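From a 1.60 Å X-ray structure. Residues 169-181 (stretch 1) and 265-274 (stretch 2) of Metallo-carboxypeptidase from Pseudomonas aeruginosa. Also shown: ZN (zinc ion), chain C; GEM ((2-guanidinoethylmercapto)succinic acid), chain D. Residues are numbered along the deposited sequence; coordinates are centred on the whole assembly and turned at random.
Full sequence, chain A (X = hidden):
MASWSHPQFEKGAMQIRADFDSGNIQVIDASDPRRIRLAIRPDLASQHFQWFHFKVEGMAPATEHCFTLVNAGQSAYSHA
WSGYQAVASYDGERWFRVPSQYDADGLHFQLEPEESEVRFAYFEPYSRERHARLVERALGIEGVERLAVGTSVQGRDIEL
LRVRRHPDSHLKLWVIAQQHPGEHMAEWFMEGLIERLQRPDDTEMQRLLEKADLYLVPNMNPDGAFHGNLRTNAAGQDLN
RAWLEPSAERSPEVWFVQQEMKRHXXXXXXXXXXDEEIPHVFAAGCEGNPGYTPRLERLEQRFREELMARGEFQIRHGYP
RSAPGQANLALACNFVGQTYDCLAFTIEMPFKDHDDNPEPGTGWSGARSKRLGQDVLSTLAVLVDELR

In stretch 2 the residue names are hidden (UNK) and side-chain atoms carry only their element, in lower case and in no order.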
# COMPACT_ATOMS: atom_id res chain seq x y z
N SER A 169 -0.05 20.97 -20.93
CA SER A 169 0.97 20.52 -19.99
C SER A 169 1.87 19.55 -20.73
O SER A 169 1.55 19.13 -21.85
CB SER A 169 0.32 19.82 -18.78
OG SER A 169 -0.42 18.68 -19.18
N HIS A 170 3.00 19.17 -20.13
CA HIS A 170 3.91 18.27 -20.82
C HIS A 170 4.48 17.14 -19.97
O HIS A 170 5.03 16.17 -20.52
CB HIS A 170 5.06 19.08 -21.44
CG HIS A 170 5.84 19.88 -20.44
ND1 HIS A 170 6.83 19.33 -19.66
CD2 HIS A 170 5.75 21.18 -20.08
CE1 HIS A 170 7.32 20.26 -18.86
NE2 HIS A 170 6.68 21.39 -19.09
N LEU A 171 4.37 17.24 -18.65
CA LEU A 171 4.90 16.20 -17.78
C LEU A 171 3.85 15.16 -17.41
O LEU A 171 2.67 15.48 -17.28
CB LEU A 171 5.48 16.82 -16.51
CG LEU A 171 6.65 17.79 -16.71
CD1 LEU A 171 7.07 18.38 -15.38
CD2 LEU A 171 7.82 17.07 -17.37
N LYS A 172 4.29 13.91 -17.26
CA LYS A 172 3.40 12.81 -16.89
C LYS A 172 3.90 12.21 -15.59
O LYS A 172 4.96 11.58 -15.55
CB LYS A 172 3.40 11.71 -17.97
CG LYS A 172 2.89 12.16 -19.33
CD LYS A 172 3.83 13.14 -19.99
CE LYS A 172 5.05 12.44 -20.57
NZ LYS A 172 5.90 13.43 -21.30
N LEU A 173 3.14 12.41 -14.51
CA LEU A 173 3.54 11.91 -13.20
C LEU A 173 2.71 10.68 -12.84
O LEU A 173 1.49 10.78 -12.64
CB LEU A 173 3.35 13.00 -12.15
CG LEU A 173 3.84 14.40 -12.52
CD1 LEU A 173 3.70 15.30 -11.31
CD2 LEU A 173 5.28 14.37 -13.01
N TRP A 174 3.37 9.53 -12.75
CA TRP A 174 2.70 8.27 -12.44
C TRP A 174 2.80 7.80 -11.00
O TRP A 174 3.88 7.82 -10.39
CB TRP A 174 3.25 7.16 -13.34
CG TRP A 174 2.93 7.31 -14.79
CD1 TRP A 174 3.41 8.26 -15.65
CD2 TRP A 174 2.09 6.45 -15.56
NE1 TRP A 174 2.91 8.05 -16.91
CE2 TRP A 174 2.10 6.94 -16.89
CE3 TRP A 174 1.32 5.32 -15.27
CZ2 TRP A 174 1.37 6.33 -17.92
CZ3 TRP A 174 0.60 4.71 -16.29
CH2 TRP A 174 0.63 5.22 -17.60
N VAL A 175 1.67 7.35 -10.48
CA VAL A 175 1.60 6.81 -9.12
C VAL A 175 0.70 5.58 -9.15
O VAL A 175 -0.47 5.68 -9.52
CB VAL A 175 0.99 7.82 -8.14
CG1 VAL A 175 1.02 7.25 -6.73
CG2 VAL A 175 1.77 9.13 -8.19
N ILE A 176 1.26 4.42 -8.80
CA ILE A 176 0.48 3.19 -8.76
C ILE A 176 0.56 2.61 -7.34
O ILE A 176 1.56 2.82 -6.63
CB ILE A 176 0.97 2.14 -9.80
CG1 ILE A 176 2.34 1.60 -9.41
CG2 ILE A 176 1.02 2.79 -11.18
CD1 ILE A 176 2.83 0.50 -10.33
N ALA A 177 -0.46 1.87 -6.94
CA ALA A 177 -0.49 1.35 -5.58
C ALA A 177 -0.95 -0.09 -5.39
O ALA A 177 -1.69 -0.65 -6.21
CB ALA A 177 -1.36 2.26 -4.72
N GLN A 178 -0.51 -0.65 -4.28
CA GLN A 178 -0.86 -1.99 -3.82
C GLN A 178 -0.66 -3.17 -4.77
O GLN A 178 -1.56 -3.99 -4.95
CB GLN A 178 -2.31 -1.98 -3.29
CG GLN A 178 -2.48 -2.71 -1.95
CD GLN A 178 -3.83 -2.44 -1.29
OE1 GLN A 178 -4.24 -1.29 -1.17
NE2 GLN A 178 -4.50 -3.50 -0.85
N GLN A 179 0.52 -3.26 -5.38
CA GLN A 179 0.83 -4.40 -6.24
C GLN A 179 0.77 -5.64 -5.35
O GLN A 179 0.44 -6.73 -5.81
CB GLN A 179 2.22 -4.28 -6.84
CG GLN A 179 2.35 -3.32 -7.99
CD GLN A 179 3.68 -3.48 -8.68
OE1 GLN A 179 3.87 -4.42 -9.46
NE2 GLN A 179 4.62 -2.60 -8.37
N HIS A 180 1.14 -5.47 -4.08
CA HIS A 180 1.09 -6.56 -3.11
C HIS A 180 -0.21 -6.31 -2.35
O HIS A 180 -0.33 -5.33 -1.61
CB HIS A 180 2.32 -6.49 -2.19
CG HIS A 180 3.60 -6.76 -2.91
ND1 HIS A 180 4.72 -5.97 -2.77
CD2 HIS A 180 3.94 -7.73 -3.80
CE1 HIS A 180 5.69 -6.45 -3.53
NE2 HIS A 180 5.24 -7.51 -4.17
N PRO A 181 -1.20 -7.20 -2.53
CA PRO A 181 -2.52 -7.10 -1.90
C PRO A 181 -2.64 -6.84 -0.41
O PRO A 181 -3.57 -6.16 0.02
CB PRO A 181 -3.20 -8.41 -2.33
CG PRO A 181 -2.05 -9.37 -2.38
CD PRO A 181 -1.00 -8.54 -3.11
N UNK A 265 4.18 7.99 -21.98
CA UNK A 265 5.45 8.52 -21.48
C UNK A 265 5.40 8.67 -19.98
O UNK A 265 4.31 8.75 -19.39
N UNK A 266 6.57 8.71 -19.35
CA UNK A 266 6.69 8.82 -17.90
C UNK A 266 7.79 9.80 -17.49
O UNK A 266 8.93 9.70 -17.96
c UNK A 266 7.09 7.56 -15.75
c UNK A 266 7.02 7.44 -17.27
c UNK A 266 5.97 6.41 -17.68
N UNK A 267 7.46 10.74 -16.60
CA UNK A 267 8.44 11.72 -16.12
C UNK A 267 8.65 11.64 -14.61
O UNK A 267 9.47 12.36 -14.04
o UNK A 267 8.89 13.03 -18.75
c UNK A 267 7.89 13.28 -18.04
o UNK A 267 6.79 13.62 -18.52
c UNK A 267 8.02 13.13 -16.54
N UNK A 268 7.89 10.75 -13.97
CA UNK A 268 7.97 10.54 -12.52
C UNK A 268 7.21 9.26 -12.23
O UNK A 268 6.15 9.02 -12.82
c UNK A 268 6.04 12.19 -9.66
c UNK A 268 8.50 11.80 -9.56
c UNK A 268 7.32 11.69 -11.75
c UNK A 268 7.20 11.41 -10.25
N UNK A 269 7.74 8.44 -11.33
CA UNK A 269 7.06 7.20 -10.98
C UNK A 269 7.17 6.87 -9.50
O UNK A 269 8.27 6.77 -8.96
c UNK A 269 5.67 4.46 -11.72
c UNK A 269 5.08 3.24 -11.38
c UNK A 269 7.76 3.71 -10.83
c UNK A 269 7.63 6.03 -11.78
c UNK A 269 7.19 2.48 -10.49
c UNK A 269 7.01 4.70 -11.44
c UNK A 269 5.85 2.24 -10.77
N UNK A 270 6.02 6.71 -8.85
CA UNK A 270 5.99 6.35 -7.44
C UNK A 270 5.19 5.06 -7.31
O UNK A 270 4.04 4.99 -7.75
c UNK A 270 5.23 9.81 -5.77
c UNK A 270 7.45 8.72 -6.15
c UNK A 270 6.01 8.84 -6.64
c UNK A 270 5.34 7.46 -6.61
N UNK A 271 5.81 4.05 -6.71
CA UNK A 271 5.18 2.74 -6.50
C UNK A 271 4.92 2.65 -5.00
O UNK A 271 5.85 2.56 -4.20
c UNK A 271 6.17 1.66 -6.98
c UNK A 271 5.58 0.26 -6.97
o UNK A 271 6.38 -0.70 -6.99
o UNK A 271 4.34 0.11 -6.97
N UNK A 272 3.65 2.69 -4.61
CA UNK A 272 3.27 2.69 -3.20
C UNK A 272 3.14 1.30 -2.57
O UNK A 272 2.34 0.48 -3.01
c UNK A 272 1.78 3.82 -1.51
c UNK A 272 1.94 3.46 -2.99
c UNK A 272 1.95 4.75 -3.83
c UNK A 272 3.12 5.69 -3.54
N UNK A 273 3.93 1.08 -1.51
CA UNK A 273 4.00 -0.19 -0.78
C UNK A 273 3.95 -0.01 0.74
O UNK A 273 3.85 1.10 1.25
c UNK A 273 5.32 -0.90 -1.09
c UNK A 273 5.70 -0.74 -3.66
c UNK A 273 5.60 -2.89 -4.12
n UNK A 273 5.40 -2.74 -2.82
c UNK A 273 5.46 -1.40 -2.50
n UNK A 273 5.79 -1.69 -4.65
N UNK A 274 4.04 -1.13 1.44
CA UNK A 274 4.05 -1.13 2.89
C UNK A 274 5.09 -2.14 3.34
O UNK A 274 5.24 -3.19 2.73
ZN ZN C . 5.12 -4.39 -1.46
C8 GEM D . 9.75 -4.27 -2.21
S7 GEM D . 9.14 -2.81 -3.13
C6 GEM D . 10.71 -1.95 -3.49
C5 GEM D . 11.82 -2.19 -2.45
N3 GEM D . 12.33 -3.56 -2.54
C1 GEM D . 13.59 -3.77 -2.92
N4 GEM D . 14.36 -2.73 -3.22
N2 GEM D . 14.07 -5.01 -3.01
C9 GEM D . 9.34 -5.58 -2.89
O14 GEM D . 8.76 -5.50 -3.99
O15 GEM D . 9.62 -6.63 -2.28
C10 GEM D . 9.27 -4.24 -0.76
C11 GEM D . 7.74 -4.29 -0.66
O12 GEM D . 7.18 -3.41 0.04
O13 GEM D . 7.17 -5.22 -1.26
O HOH W 1 2.64 -1.18 -5.21
O HOH W 2 2.14 -2.93 -2.83

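Position 265 has no side-chain atoms, and its carbonyl O accepts a hydrogen bond from Trp174 NE1 at 2.9 Å. Its phi of 94° follows the end of a helix, and a CB here would jam against the preceding carbonyl and lie 3.1 Å from Lys172 CE. It is Gly265.

Position 266 carries three carbons, forked at the first, and one tip lies 3.8 Å from the centroid of the Trp174 five-membered ring: Val266, whose CG2 makes this CH-pi contact over the face of the indole with a slim fork.

At position 267 two carbons end in two oxygens. One oxygen accepts a 2.8 Å hydrogen bond from Lys172 N and forms a salt bridge with Lys172 NZ at 2.9 Å, while the backbone N donates to Lys172 O at 2.8 Å. This is Asp267, the oxygen being OD2; an acid thus meets both a backbone amide and a positive charge.

Position 268 has four carbons forked at the second, and its CB packs 3.6 Å from Leu173 CD2, apolar against apolar: Leu268. Position 269 has one carbon and a six-carbon ring, with no oxygen, whose far carbon comes 3.5 Å from Ile176 CD1. It is Phe269, whose ring reaches along its face of the sheet to place CZ there.

Position 270 again shows four carbons forked at the second, with CB 4.2 Å from Val175 CG2: Leu270, a wholly apolar side chain suited to this buried face. Position 271 has two carbons and two oxygens, one of which accepts from Gln179 NE2 at 3.1 Å and from water 1 at 2.8 Å. It is Asp271, with OD1 so engaged; although buried, this carboxylate has polar partners.

Position 272 has four carbons forked at the first, one arm two carbons long. Its CB sits 3.9 Å from Ala177 CB, and the first carbon of the long arm lies 3.9 Å from Val175 CG1. This is Ile272: the fork at CB puts apolar bulk beside small Ala177, while the longer arm, through CG1, reaches Val175. Position 273 has one carbon and a five-membered ring with two nitrogens, one 3.3 Å from His180 ND1, both bound to the zinc: His273. Its ND1 binds zinc at 2.2 Å, and NE2 donates to Asp271 OD2 at 2.6 Å, so the carboxylate braces the metal-binding imidazole. Position 274 lacks a side chain, hence Gly274; its O lies 3.3 Å from GEM O12.

The contact is a pair of parallel strands joined by alternating backbone bonds: Trp174 N to Leu268 O (2.8 Å), Leu270 N to Trp174 O (2.9 Å), Ile176 N to Leu270 O (3.0 Å) and Ile272 N to Ile176 O (2.9 Å). Val175, Leu270, Ala177 and Ile272 share one face; Trp174, Phe269, Ile176 and Asp271 share the other. Lys172 and Asp267 fasten the beginning. Beyond the strand of stretch 1, His180 ND1 binds the same zinc at 2.1 Å, joining the two stretches through the metal.

Stretch 2 (265-274) GVDLFLDIHG
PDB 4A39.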